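Local coordinates for NADH oxidoreductase (Mesorhizobium loti, PDB 3PI7), which probably binds NADPH and acts as an oxidoreductase on NAD(P)H, possibly as a quinone reductase, at residues M11-L15 with L327-I331; L14-G18 with M33-L37; V241-S247 with D266-V271. One frame throughout, in Å; residues are numbered along the deposited sequence. Where two conformers were deposited one is given.

Interaction 1. Residues M11-L15 with L327-I331; sequences MKALL and LAEAI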
loop_
_atom_site.group_PDB
_atom_site.type_symbol
_atom_site.label_atom_id
_atom_site.label_comp_id
_atom_site.label_asym_id
_atom_site.label_seq_id
_atom_site.Cartn_x
_atom_site.Cartn_y
_atom_site.Cartn_z
HETATM N N MSE A 11 31.808 -25.490 -20.971
HETATM C CA MSE A 11 31.985 -25.127 -19.550
HETATM C C MSE A 11 31.075 -25.927 -18.636
HETATM O O MSE A 11 30.064 -26.475 -19.082
HETATM C CB MSE A 11 31.666 -23.629 -19.364
HETATM C CG MSE A 11 30.186 -23.285 -19.726
HETATM SE SE MSE A 11 29.777 -21.496 -19.302
HETATM C CE MSE A 11 27.922 -21.571 -19.571
ATOM N N LYS A 12 31.429 -25.999 -17.354
ATOM C CA LYS A 12 30.543 -26.603 -16.380
ATOM C C LYS A 12 29.657 -25.490 -15.827
ATOM O O LYS A 12 30.072 -24.330 -15.782
ATOM C CB LYS A 12 31.268 -27.382 -15.269
ATOM C CG LYS A 12 32.305 -26.654 -14.440
ATOM C CD LYS A 12 32.901 -27.622 -13.412
ATOM C CE LYS A 12 33.653 -26.959 -12.278
ATOM N NZ LYS A 12 34.910 -26.311 -12.724
ATOM N N ALA A 13 28.420 -25.840 -15.449
ATOM C CA ALA A 13 27.448 -24.879 -14.957
ATOM C C ALA A 13 26.361 -25.583 -14.186
ATOM O O ALA A 13 26.250 -26.808 -14.304
ATOM C CB ALA A 13 26.841 -24.110 -16.133
ATOM N N LEU A 14 25.579 -24.825 -13.382
ATOM C CA LEU A 14 24.409 -25.338 -12.630
ATOM C C LEU A 14 23.203 -24.884 -13.405
ATOM O O LEU A 14 22.872 -23.687 -13.397
ATOM C CB LEU A 14 24.395 -24.824 -11.177
ATOM C CG LEU A 14 25.663 -25.077 -10.371
ATOM C CD1 LEU A 14 25.504 -24.547 -8.971
ATOM C CD2 LEU A 14 26.033 -26.591 -10.350
ATOM N N LEU A 15 22.624 -25.813 -14.175
ATOM C CA LEU A 15 21.563 -25.524 -15.122
ATOM C C LEU A 15 20.181 -25.641 -14.557
ATOM O O LEU A 15 19.861 -26.618 -13.888
ATOM C CB LEU A 15 21.670 -26.468 -16.306
ATOM C CG LEU A 15 23.057 -26.637 -16.884
ATOM C CD1 LEU A 15 23.054 -27.744 -17.917
ATOM C CD2 LEU A 15 23.572 -25.331 -17.466
ATOM N N LEU A 327 31.944 -25.428 -7.421
ATOM C CA LEU A 327 30.774 -25.649 -8.282
ATOM C C LEU A 327 30.430 -27.145 -8.348
ATOM O O LEU A 327 29.251 -27.483 -8.373
ATOM C CB LEU A 327 30.996 -25.088 -9.685
ATOM C CG LEU A 327 29.751 -25.030 -10.587
ATOM C CD1 LEU A 327 29.741 -23.763 -11.401
ATOM C CD2 LEU A 327 29.674 -26.245 -11.494
ATOM N N ALA A 328 31.444 -28.035 -8.332
ATOM C CA ALA A 328 31.270 -29.485 -8.382
ATOM C C ALA A 328 30.559 -30.032 -7.151
ATOM O O ALA A 328 30.104 -31.171 -7.184
ATOM C CB ALA A 328 32.612 -30.191 -8.545
ATOM N N GLU A 329 30.551 -29.267 -6.063
ATOM C CA GLU A 329 29.916 -29.628 -4.799
ATOM C C GLU A 329 28.607 -28.883 -4.567
ATOM O O GLU A 329 27.937 -29.181 -3.587
ATOM C CB GLU A 329 30.854 -29.313 -3.599
ATOM C CG GLU A 329 32.162 -30.092 -3.567
ATOM C CD GLU A 329 32.026 -31.586 -3.342
ATOM O OE1 GLU A 329 30.893 -32.089 -3.133
ATOM O OE2 GLU A 329 33.071 -32.259 -3.403
ATOM N N ALA A 330 28.275 -27.873 -5.398
ATOM C CA ALA A 330 27.146 -26.997 -5.145
ATOM C C ALA A 330 25.783 -27.711 -5.099
ATOM O O ALA A 330 25.000 -27.442 -4.185
ATOM C CB ALA A 330 27.119 -25.878 -6.171
ATOM N N ILE A 331 25.502 -28.615 -6.054
ATOM C CA ILE A 331 24.198 -29.308 -6.082
ATOM C C ILE A 331 24.007 -30.070 -4.792
ATOM O O ILE A 331 22.953 -29.992 -4.150
ATOM C CB ILE A 331 24.068 -30.236 -7.334
ATOM C CG1 ILE A 331 24.074 -29.406 -8.643
ATOM C CG2 ILE A 331 22.814 -31.145 -7.259
ATOM C CD1 ILE A 331 22.938 -28.524 -8.852
#

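Interaction 2. Residues L14-G18 with M33-L37; sequences LLLVG and MEPYL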
loop_
_atom_site.group_PDB
_atom_site.type_symbol
_atom_site.label_atom_id
_atom_site.label_comp_id
_atom_site.label_asym_id
_atom_site.label_seq_id
_atom_site.Cartn_x
_atom_site.Cartn_y
_atom_site.Cartn_z
ATOM N N LEU A 14 25.579 -24.825 -13.382
ATOM C CA LEU A 14 24.409 -25.338 -12.630
ATOM C C LEU A 14 23.203 -24.884 -13.405
ATOM O O LEU A 14 22.872 -23.687 -13.397
ATOM C CB LEU A 14 24.395 -24.824 -11.177
ATOM C CG LEU A 14 25.663 -25.077 -10.371
ATOM C CD1 LEU A 14 25.504 -24.547 -8.971
ATOM C CD2 LEU A 14 26.033 -26.591 -10.350
ATOM N N LEU A 15 22.624 -25.813 -14.175
ATOM C CA LEU A 15 21.563 -25.524 -15.122
ATOM C C LEU A 15 20.181 -25.641 -14.557
ATOM O O LEU A 15 19.861 -26.618 -13.888
ATOM C CB LEU A 15 21.670 -26.468 -16.306
ATOM C CG LEU A 15 23.057 -26.637 -16.884
ATOM C CD1 LEU A 15 23.054 -27.744 -17.917
ATOM C CD2 LEU A 15 23.572 -25.331 -17.466
ATOM N N LEU A 16 19.330 -24.684 -14.917
ATOM C CA LEU A 16 17.928 -24.700 -14.494
ATOM C C LEU A 16 17.201 -25.908 -15.048
ATOM O O LEU A 16 17.278 -26.194 -16.248
ATOM C CB LEU A 16 17.226 -23.433 -14.957
ATOM C CG LEU A 16 17.674 -22.178 -14.269
ATOM C CD1 LEU A 16 17.346 -20.989 -15.114
ATOM C CD2 LEU A 16 17.087 -22.080 -12.847
ATOM N N VAL A 17 16.486 -26.616 -14.164
ATOM C CA VAL A 17 15.698 -27.785 -14.544
ATOM C C VAL A 17 14.295 -27.292 -14.898
ATOM O O VAL A 17 13.644 -27.836 -15.797
ATOM C CB VAL A 17 15.714 -28.797 -13.367
ATOM C CG1 VAL A 17 14.664 -29.891 -13.510
ATOM C CG2 VAL A 17 17.092 -29.405 -13.211
ATOM N N GLY A 18 13.852 -26.270 -14.176
ATOM C CA GLY A 18 12.535 -25.675 -14.369
ATOM C C GLY A 18 12.514 -24.632 -15.461
ATOM O O GLY A 18 13.544 -24.048 -15.801
HETATM N N MSE A 33 18.862 -29.024 -4.064
HETATM C CA MSE A 33 19.143 -28.354 -5.329
HETATM C C MSE A 33 18.650 -29.169 -6.521
HETATM O O MSE A 33 18.277 -28.596 -7.541
HETATM C CB MSE A 33 20.659 -28.128 -5.487
HETATM C CG MSE A 33 21.221 -27.207 -4.450
HETATM SE SE MSE A 33 21.245 -25.423 -5.041
HETATM C CE MSE A 33 22.967 -25.330 -5.929
ATOM N N GLU A 34 18.655 -30.517 -6.395
ATOM C CA GLU A 34 18.338 -31.446 -7.485
ATOM C C GLU A 34 16.987 -31.230 -8.138
ATOM O O GLU A 34 16.909 -31.487 -9.340
ATOM C CB GLU A 34 18.462 -32.900 -7.035
ATOM C CG GLU A 34 19.876 -33.283 -6.629
ATOM C CD GLU A 34 20.266 -33.002 -5.188
ATOM O OE1 GLU A 34 19.495 -32.337 -4.455
ATOM O OE2 GLU A 34 21.390 -33.400 -4.814
ATOM N N PRO A 35 15.921 -30.745 -7.468
ATOM C CA PRO A 35 14.666 -30.496 -8.213
ATOM C C PRO A 35 14.790 -29.307 -9.178
ATOM O O PRO A 35 14.044 -29.209 -10.159
ATOM C CB PRO A 35 13.669 -30.106 -7.107
ATOM C CG PRO A 35 14.298 -30.494 -5.809
ATOM C CD PRO A 35 15.764 -30.417 -6.029
ATOM N N TYR A 36 15.761 -28.428 -8.921
ATOM C CA TYR A 36 15.860 -27.117 -9.575
ATOM C C TYR A 36 17.054 -26.924 -10.441
ATOM O O TYR A 36 17.019 -26.079 -11.339
ATOM C CB TYR A 36 15.897 -26.018 -8.497
ATOM C CG TYR A 36 14.814 -26.185 -7.466
ATOM C CD1 TYR A 36 13.474 -26.133 -7.827
ATOM C CD2 TYR A 36 15.126 -26.485 -6.138
ATOM C CE1 TYR A 36 12.464 -26.355 -6.888
ATOM C CE2 TYR A 36 14.124 -26.734 -5.198
ATOM C CZ TYR A 36 12.797 -26.662 -5.578
ATOM O OH TYR A 36 11.803 -26.865 -4.651
ATOM N N LEU A 37 18.153 -27.639 -10.140
ATOM C CA LEU A 37 19.386 -27.431 -10.875
ATOM C C LEU A 37 20.071 -28.740 -11.119
ATOM O O LEU A 37 19.961 -29.659 -10.298
ATOM C CB LEU A 37 20.321 -26.515 -10.058
ATOM C CG LEU A 37 19.884 -25.062 -9.844
ATOM C CD1 LEU A 37 20.803 -24.374 -8.875
ATOM C CD2 LEU A 37 19.878 -24.297 -11.153
HETATM O O HOH W 1 14.714 -24.690 -11.907
#

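Interaction 3. Residues V241-S247 with D266-V271; sequences VTGPLAS and DPDATV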
loop_
_atom_site.group_PDB
_atom_site.type_symbol
_atom_site.label_atom_id
_atom_site.label_comp_id
_atom_site.label_asym_id
_atom_site.label_seq_id
_atom_site.Cartn_x
_atom_site.Cartn_y
_atom_site.Cartn_z
ATOM N N VAL A 241 9.794 -10.520 4.496
ATOM C CA VAL A 241 9.121 -11.733 4.923
ATOM C C VAL A 241 7.661 -11.785 4.507
ATOM O O VAL A 241 7.228 -12.808 3.971
ATOM C CB VAL A 241 9.290 -11.899 6.467
ATOM C CG1 VAL A 241 8.536 -13.106 7.013
ATOM C CG2 VAL A 241 10.773 -12.009 6.854
ATOM N N THR A 242 6.902 -10.685 4.744
ATOM C CA THR A 242 5.463 -10.610 4.521
ATOM C C THR A 242 4.811 -11.599 5.483
ATOM O O THR A 242 5.361 -11.840 6.561
ATOM C CB THR A 242 5.022 -10.741 3.039
ATOM O OG1 THR A 242 4.999 -12.117 2.642
ATOM C CG2 THR A 242 5.882 -9.910 2.096
ATOM N N GLY A 243 3.603 -12.051 5.151
ATOM C CA GLY A 243 2.834 -12.954 5.998
ATOM C C GLY A 243 2.379 -12.337 7.309
ATOM O O GLY A 243 2.431 -11.112 7.490
ATOM N N PRO A 244 1.961 -13.207 8.244
ATOM C CA PRO A 244 1.449 -12.749 9.561
ATOM C C PRO A 244 2.398 -11.881 10.374
ATOM O O PRO A 244 1.937 -10.951 11.058
ATOM C CB PRO A 244 1.195 -14.064 10.308
ATOM C CG PRO A 244 0.948 -15.063 9.235
ATOM C CD PRO A 244 1.840 -14.676 8.094
ATOM N N LEU A 245 3.719 -12.174 10.328
ATOM C CA LEU A 245 4.682 -11.354 11.066
ATOM C C LEU A 245 4.634 -9.923 10.575
ATOM O O LEU A 245 4.523 -8.990 11.370
ATOM C CB LEU A 245 6.105 -11.901 10.890
ATOM C CG LEU A 245 7.242 -11.071 11.454
ATOM C CD1 LEU A 245 7.089 -10.877 12.956
ATOM C CD2 LEU A 245 8.564 -11.683 11.096
ATOM N N ALA A 246 4.691 -9.746 9.256
ATOM C CA ALA A 246 4.684 -8.387 8.713
ATOM C C ALA A 246 3.321 -7.704 8.932
ATOM O O ALA A 246 3.275 -6.487 9.150
ATOM C CB ALA A 246 5.061 -8.423 7.253
ATOM N N SER A 247 2.234 -8.490 8.889
ATOM C CA SER A 247 0.876 -7.994 9.129
ATOM C C SER A 247 0.790 -7.389 10.532
ATOM O O SER A 247 0.246 -6.292 10.698
ATOM C CB SER A 247 -0.134 -9.125 8.980
ATOM O OG SER A 247 -1.428 -8.663 9.329
ATOM N N ASP A 266 7.961 -15.511 3.662
ATOM C CA ASP A 266 6.848 -16.284 4.200
ATOM C C ASP A 266 5.744 -16.299 3.155
ATOM O O ASP A 266 5.177 -15.246 2.896
ATOM C CB ASP A 266 6.334 -15.725 5.546
ATOM C CG ASP A 266 5.243 -16.565 6.191
ATOM O OD1 ASP A 266 4.891 -17.623 5.628
ATOM O OD2 ASP A 266 4.793 -16.204 7.298
ATOM N N PRO A 267 5.383 -17.471 2.586
ATOM C CA PRO A 267 4.272 -17.502 1.619
ATOM C C PRO A 267 2.892 -17.502 2.283
ATOM O O PRO A 267 1.897 -17.413 1.559
ATOM C CB PRO A 267 4.504 -18.806 0.862
ATOM C CG PRO A 267 5.141 -19.690 1.864
ATOM C CD PRO A 267 5.973 -18.815 2.771
ATOM N N ASP A 268 2.803 -17.607 3.636
ATOM C CA ASP A 268 1.497 -17.567 4.310
ATOM C C ASP A 268 0.771 -16.237 4.002
ATOM O O ASP A 268 1.420 -15.252 3.669
ATOM C CB ASP A 268 1.624 -17.778 5.821
ATOM C CG ASP A 268 1.857 -19.218 6.227
ATOM O OD1 ASP A 268 2.012 -20.078 5.324
ATOM O OD2 ASP A 268 1.950 -19.480 7.444
ATOM N N ALA A 269 -0.571 -16.244 4.043
ATOM C CA ALA A 269 -1.400 -15.083 3.687
ATOM C C ALA A 269 -0.932 -13.808 4.365
ATOM O O ALA A 269 -0.698 -13.793 5.580
ATOM C CB ALA A 269 -2.868 -15.357 4.051
ATOM N N THR A 270 -0.768 -12.727 3.562
ATOM C CA THR A 270 -0.408 -11.402 4.062
ATOM C C THR A 270 -1.701 -10.609 4.192
ATOM O O THR A 270 -2.347 -10.282 3.190
ATOM C CB THR A 270 0.621 -10.721 3.179
ATOM O OG1 THR A 270 1.772 -11.541 3.101
ATOM C CG2 THR A 270 1.023 -9.362 3.701
ATOM N N VAL A 271 -2.074 -10.325 5.428
ATOM C CA VAL A 271 -3.341 -9.661 5.729
ATOM C C VAL A 271 -3.095 -8.215 6.111
ATOM O O VAL A 271 -2.162 -7.929 6.850
ATOM C CB VAL A 271 -4.102 -10.419 6.861
ATOM C CG1 VAL A 271 -5.328 -9.647 7.348
ATOM C CG2 VAL A 271 -4.502 -11.827 6.427
HETATM O O HOH W 2 5.220 -13.955 8.474
HETATM O O HOH W 3 2.580 -13.744 1.866
HETATM O O HOH W 4 -1.742 -5.309 9.099
#

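Interaction 1. Residues M11-L15 with L327-I331
In the medium-chain dehydrogenase/reductase fold the GroES-like domain is built from the N-terminal part of the chain plus a C-terminal segment, and here one strand of the former packs on a helix of the latter. Strand 11-15 and segment 327-331 of helix 327-338 run nearly alongside each other, with segment axes 8.7 Å apart at 23°. That spacing leaves room for a single layer of interlocking side chains.

The apolar packing centres on Leu14, whose CA-to-CB bond points at the helix. Its CD2 lies 3.8 Å from both Leu327 CD2 and Ile331 CG1, so the leucine reaches into the gap between residues one turn apart. Ile347 of strand 345-348 touches both Leu14 and Leu327, adding a third element to this small core. Ala13, one residue back, turns its methyl away from the helix, as the strand's zigzag requires.

At the open end the chemistry becomes mixed. The aliphatic part of Lys12 rests on the helix, with CG 4.0 Å from Leu327 CD2, while its NZ forms salt bridges with Glu122 and the C-terminal carboxylate of Pro349. Within the helical segment, Ala330 N donates to Leu327 O at 3.2 Å, winding the turn that presents Ala330 to the strand. The tightest touch depends on that small residue, with Leu14 CD1 lying 3.5 Å from Ala330 CB.

Interaction 2. Residues L14-G18 with M33-L37
Leu37 lays its side chain over the end of strand 10-16, with its CD2 3.9 Å from Leu16 CD2 and its CD1 4.3 Å from Leu14 CB. Both partners belong to one edge of a two-stranded antiparallel sheet, and Leu16 and Leu37 form a non-hydrogen-bonded pair where strand 10-16 ends and strand 37-43 begins, their CA atoms 4.8 Å apart and their side chains on the same face. Selenomethionine Met33 extends the patch, bringing CE to 4.0 Å from Leu14 CD1.

Met33 O accepts from Tyr36 N at 2.9 Å and from Leu37 N at 2.8 Å, which curls 33-36 into a tight turn and leaves Tyr36 O facing the opposite segment. That carbonyl takes a hydrogen bond from Val17 N (2.9 Å). A water, 2.8 Å from Tyr36 O and 2.9 Å from Gly18 N, donates to the former and accepts from the latter, prolonging the backbone link where the strand gives way to loop. A CA-H...O contact from Leu37 CA to Leu15 O (3.2 Å) supplements them.

Beyond the pair, Ile69 of helix 63-69 packs on Leu16, Tyr36 and Leu37, while helix 327-338 meets Leu14, Met33 and Leu37 through Ala330, Pro335 and Ile331, respectively. The small sheet is thus joined to both helices at this corner of the GroES-like domain.

Interaction 3. Residues V241-S247 with D266-V271
Two successive residues with positive phi, Thr242 (64°) and Gly243 (67°), make the sharp bend that leads into helix 243-252. At Gly243 the lack of a side chain has a direct consequence: an ideal CB there would fall 2.5 Å from Asp266 OD2, a clash. The bare CA can instead lie close to the opposing loop, making a CA-H...O contact with Asp268 O at 3.6 Å, and Pro244 CD follows it in to 3.4 Å from Asp266 OD2.

Hydrogen bonds fasten the loop at three points along its length. Asp266 N donates to Val241 O at 2.8 Å, Gly243 N to Thr270 OG1 at 2.8 Å, and, one helical turn on, Ser247 OG to Val271 O at 2.7 Å. The loop also braces itself: Asp266 OD1 accepts from Asp268 N (2.9 Å) in an Asx turn. Water W3 fills the space between, accepting from Thr270 OG1 (2.7 Å) and donating to Thr242 OG1 (3.0 Å) and Asp268 O (2.6 Å). Water W2 accepts from Leu245 N at 3.0 Å beside the helix start.

This is the periphery of the Rossmann domain, in the connections that follow its parallel strands 236-239 and 258-261. Thr270 and Val271 also pair antiparallel with a strand of the second subunit, so that strand pairing runs across the dimer interface. Since the bonds come mostly from backbone groups and short hydroxyls, with waters between, the contact implies a hydrated polar join that ties a strand at the subunit interface to helix 243-252.

In the fold
Interactions 1 and 2 form one continuous unit, with centres about 10 Å apart: they share Leu14 and Leu15 of strand 10-16, and Ile331 and Ala330 of the first touch Met33 of the second. Interaction 1 is the more buried and purely apolar between its segments; interaction 2, only partly buried, adds backbone hydrogen bonding and a bridging water as the strand runs out. Interaction 3 stands apart, its centre about 34 Å from that of interaction 1, in the Rossmann domain rather than the GroES-like one. There polar bonds and waters dominate, in keeping with a partly exposed site bordering the second subunit, whereas side-chain packing prevails around the shared strand.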